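Local coordinates for protein possible galactose mutarotase (Streptomyces platensis subsp. rosaceus, PDB 4RNL) that probably interconverts the alpha and beta anomers of aldose sugars such as galactose, at residues Gly58-Leu62 with Tyr184-Asp190. Numbering follows the deposited sequence.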
ATOM      1  N   GLY A  58     -13.616   6.366 -14.610  1.00 15.19           N
ATOM      2  CA  GLY A  58     -13.957   6.905 -13.303  1.00 13.01           C
ATOM      3  C   GLY A  58     -12.780   6.812 -12.351  1.00 13.77           C
ATOM      4  O   GLY A  58     -11.959   5.895 -12.466  1.00 12.78           O
ATOM      5  N   GLN A  59     -12.689   7.759 -11.418  1.00 12.33           N
ATOM      6  CA  GLN A  59     -11.554   7.817 -10.478  1.00 11.37           C
ATOM      7  C   GLN A  59     -11.873   6.946  -9.278  1.00 11.54           C
ATOM      8  O   GLN A  59     -12.943   7.090  -8.677  1.00 11.41           O
ATOM      9  CB  GLN A  59     -11.315   9.264 -10.034  1.00 11.71           C
ATOM     10  CG  GLN A  59      -9.877   9.551  -9.574  1.00 11.21           C
ATOM     11  CD  GLN A  59      -9.533   8.850  -8.269  1.00 10.59           C
ATOM     12  OE1 GLN A  59      -8.530   8.134  -8.181  1.00 10.56           O
ATOM     13  NE2 GLN A  59     -10.370   9.049  -7.249  1.00 14.48           N
ATOM     14  N   LEU A  60     -10.951   6.049  -8.926  1.00 10.39           N
ATOM     15  CA  LEU A  60     -11.240   4.990  -7.963  1.00 10.23           C
ATOM     16  C   LEU A  60     -10.482   5.096  -6.640  1.00 16.70           C
ATOM     17  O   LEU A  60     -10.883   4.490  -5.648  1.00 13.34           O
ATOM     18  CB  LEU A  60     -10.927   3.617  -8.582  1.00 10.12           C
ATOM     19  CG  LEU A  60     -11.421   3.372 -10.018  1.00 10.53           C
ATOM     20  CD1 LEU A  60     -11.038   1.963 -10.469  1.00 10.60           C
ATOM     21  CD2 LEU A  60     -12.929   3.562 -10.113  1.00 12.98           C
ATOM     22  N   ALA A  61      -9.375   5.829  -6.612  1.00 12.07           N
ATOM     23  CA  ALA A  61      -8.546   5.826  -5.394  1.00 10.79           C
ATOM     24  C   ALA A  61      -8.990   6.883  -4.379  1.00 10.32           C
ATOM     25  O   ALA A  61      -9.352   7.991  -4.762  1.00 12.69           O
ATOM     26  CB  ALA A  61      -7.072   6.016  -5.756  1.00 13.43           C
ATOM     27  N   LEU A  62      -8.971   6.548  -3.085  1.00  9.92           N
ATOM     28  CA  LEU A  62      -9.207   7.570  -2.070  1.00 10.47           C
ATOM     29  C   LEU A  62      -8.010   8.507  -2.074  1.00 11.19           C
ATOM     30  O   LEU A  62      -6.860   8.065  -2.086  1.00 11.64           O
ATOM     31  CB  LEU A  62      -9.385   6.960  -0.671  1.00 10.82           C
ATOM     32  CG  LEU A  62     -10.548   5.986  -0.463  1.00 12.24           C
ATOM     33  CD1 LEU A  62     -10.778   5.747   1.026  1.00 11.99           C
ATOM     34  CD2 LEU A  62     -11.828   6.478  -1.139  1.00 11.60           C
ATOM     35  N   TYR A 184      -6.105   2.940  -1.203  1.00 10.70           N
ATOM     36  CA  TYR A 184      -7.452   2.438  -0.937  1.00  9.70           C
ATOM     37  C   TYR A 184      -8.253   2.613  -2.221  1.00 10.51           C
ATOM     38  O   TYR A 184      -8.181   3.676  -2.876  1.00 11.66           O
ATOM     39  CB  TYR A 184      -8.206   3.276   0.099  1.00 12.38           C
ATOM     40  CG  TYR A 184      -7.624   3.497   1.480  1.00 11.81           C
ATOM     41  CD1 TYR A 184      -6.454   4.230   1.664  1.00 15.55           C
ATOM     42  CD2 TYR A 184      -8.308   3.058   2.611  1.00 11.92           C
ATOM     43  CE1 TYR A 184      -5.960   4.478   2.936  1.00 13.35           C
ATOM     44  CE2 TYR A 184      -7.827   3.304   3.880  1.00 12.02           C
ATOM     45  CZ  TYR A 184      -6.658   4.016   4.035  1.00 11.90           C
ATOM     46  OH  TYR A 184      -6.182   4.272   5.301  1.00 13.39           O
ATOM     47  N   LEU A 185      -9.060   1.612  -2.557  1.00 10.63           N
ATOM     48  CA  LEU A 185      -9.854   1.661  -3.776  1.00  9.53           C
ATOM     49  C   LEU A 185     -11.347   1.537  -3.496  1.00 10.27           C
ATOM     50  O   LEU A 185     -11.782   0.796  -2.612  1.00  8.95           O
ATOM     51  CB  LEU A 185      -9.418   0.551  -4.742  1.00 11.28           C
ATOM     52  CG  LEU A 185      -8.013   0.699  -5.325  1.00 16.42           C
ATOM     53  CD1 LEU A 185      -7.587  -0.594  -5.989  1.00 19.83           C
ATOM     54  CD2 LEU A 185      -7.971   1.875  -6.305  1.00 15.21           C
ATOM     55  N   ASN A 186     -12.132   2.300  -4.245  1.00  9.92           N
ATOM     56  CA  ASN A 186     -13.562   2.043  -4.368  1.00  9.74           C
ATOM     57  C   ASN A 186     -13.817   1.870  -5.862  1.00 14.10           C
ATOM     58  O   ASN A 186     -13.739   2.838  -6.626  1.00 11.90           O
ATOM     59  CB  ASN A 186     -14.387   3.211  -3.799  1.00  9.67           C
ATOM     60  CG  ASN A 186     -15.882   2.913  -3.756  1.00 11.81           C
ATOM     61  OD1 ASN A 186     -16.439   2.329  -4.693  1.00 10.25           O
ATOM     62  ND2 ASN A 186     -16.543   3.323  -2.678  1.00 13.41           N
ATOM     63  N   LEU A 187     -14.103   0.639  -6.281  1.00 13.47           N
ATOM     64  CA  LEU A 187     -14.215   0.320  -7.710  1.00 11.12           C
ATOM     65  C   LEU A 187     -15.455   0.945  -8.348  1.00 10.92           C
ATOM     66  O   LEU A 187     -15.594   0.959  -9.572  1.00 12.35           O
ATOM     67  CB  LEU A 187     -14.188  -1.202  -7.936  1.00  8.69           C
ATOM     68  CG  LEU A 187     -12.918  -1.901  -7.446  1.00  8.33           C
ATOM     69  CD1 LEU A 187     -12.941  -3.402  -7.729  1.00 15.74           C
ATOM     70  CD2 LEU A 187     -11.684  -1.250  -8.095  1.00 16.05           C
ATOM     71  N   GLY A 188     -16.350   1.479  -7.516  1.00 11.87           N
ATOM     72  CA  GLY A 188     -17.522   2.196  -8.004  1.00 12.77           C
ATOM     73  C   GLY A 188     -17.265   3.691  -8.092  1.00 16.65           C
ATOM     74  O   GLY A 188     -18.136   4.464  -8.509  1.00 14.91           O
ATOM     75  N   GLY A 189     -16.061   4.099  -7.705  1.00 12.36           N
ATOM     76  CA  GLY A 189     -15.690   5.511  -7.663  1.00 12.99           C
ATOM     77  C   GLY A 189     -15.506   5.990  -6.232  1.00 13.17           C
ATOM     78  O   GLY A 189     -16.278   5.602  -5.350  1.00 12.42           O
ATOM     79  N   ASP A 190     -14.507   6.840  -5.988  1.00  9.62           N
ATOM     80  CA  ASP A 190     -14.180   7.237  -4.612  1.00 13.14           C
ATOM     81  C   ASP A 190     -15.300   8.027  -3.953  1.00 17.35           C
ATOM     82  O   ASP A 190     -15.374   8.102  -2.729  1.00 18.25           O
ATOM     83  CB  ASP A 190     -12.871   8.039  -4.548  1.00 12.34           C
ATOM     84  CG  ASP A 190     -13.001   9.412  -5.155  1.00 12.07           C
ATOM     85  OD1 ASP A 190     -13.262   9.496  -6.378  1.00 15.68           O
ATOM     86  OD2 ASP A 190     -12.844  10.420  -4.420  1.00 12.67           O
TER
HETATM   87  O   HOH W   1      -5.485   5.607  -1.881  1.00 11.21           O
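A single antiparallel beta bridge links two sheets of the galactose mutarotase-like beta fold here. It pairs A61, following on from strand 57-59, with L185 of strand 180-185. They form a non-hydrogen-bonded pair, CA to CA 4.7 Å. Two bonds flank it: N186 N donates to L60 O (2.9 Å), and L62 N to Y184 O (3.0 Å). Water 1 accepts from Y184 N (2.8 Å) and donates to L62 O (2.8 Å).

Beyond the bridge, a type I turn from N186 to G189 brings the chain back. N186 OD1 accepts from G188 N (2.9 Å) in an Asx turn, and its ND2 bonds to A303 O. D190 N then donates to Q59 O (3.1 Å). G189 CA makes a CA-H...O contact with Q59 O (3.3 Å). Its backbone angles would press a CB against G188 O, so glycine suits the position.

The Q59 amide folds over its own backbone: OE1 accepts from A61 N (2.9 Å) and NE2 donates to A61 O (2.9 Å). NE2 also makes a weak bond to D190 OD1 (3.1 Å). The D190 carboxylate is held further by S295 and Y299.

Apolar contacts back the polar ones. L60 CB meets L185 CD2 (4.1 Å), and L60 CD1 meets L187 CD2 (4.0 Å). F340 of strand 332-342 touches all three leucines. L62 CG packs on Y184 CB (3.6 Å).

The joint therefore rests mainly on backbone bonds. The Q59 amide satisfies the A61 N and O that face away from the bridge, and one water replaces a direct bond between Y184 N and L62 O.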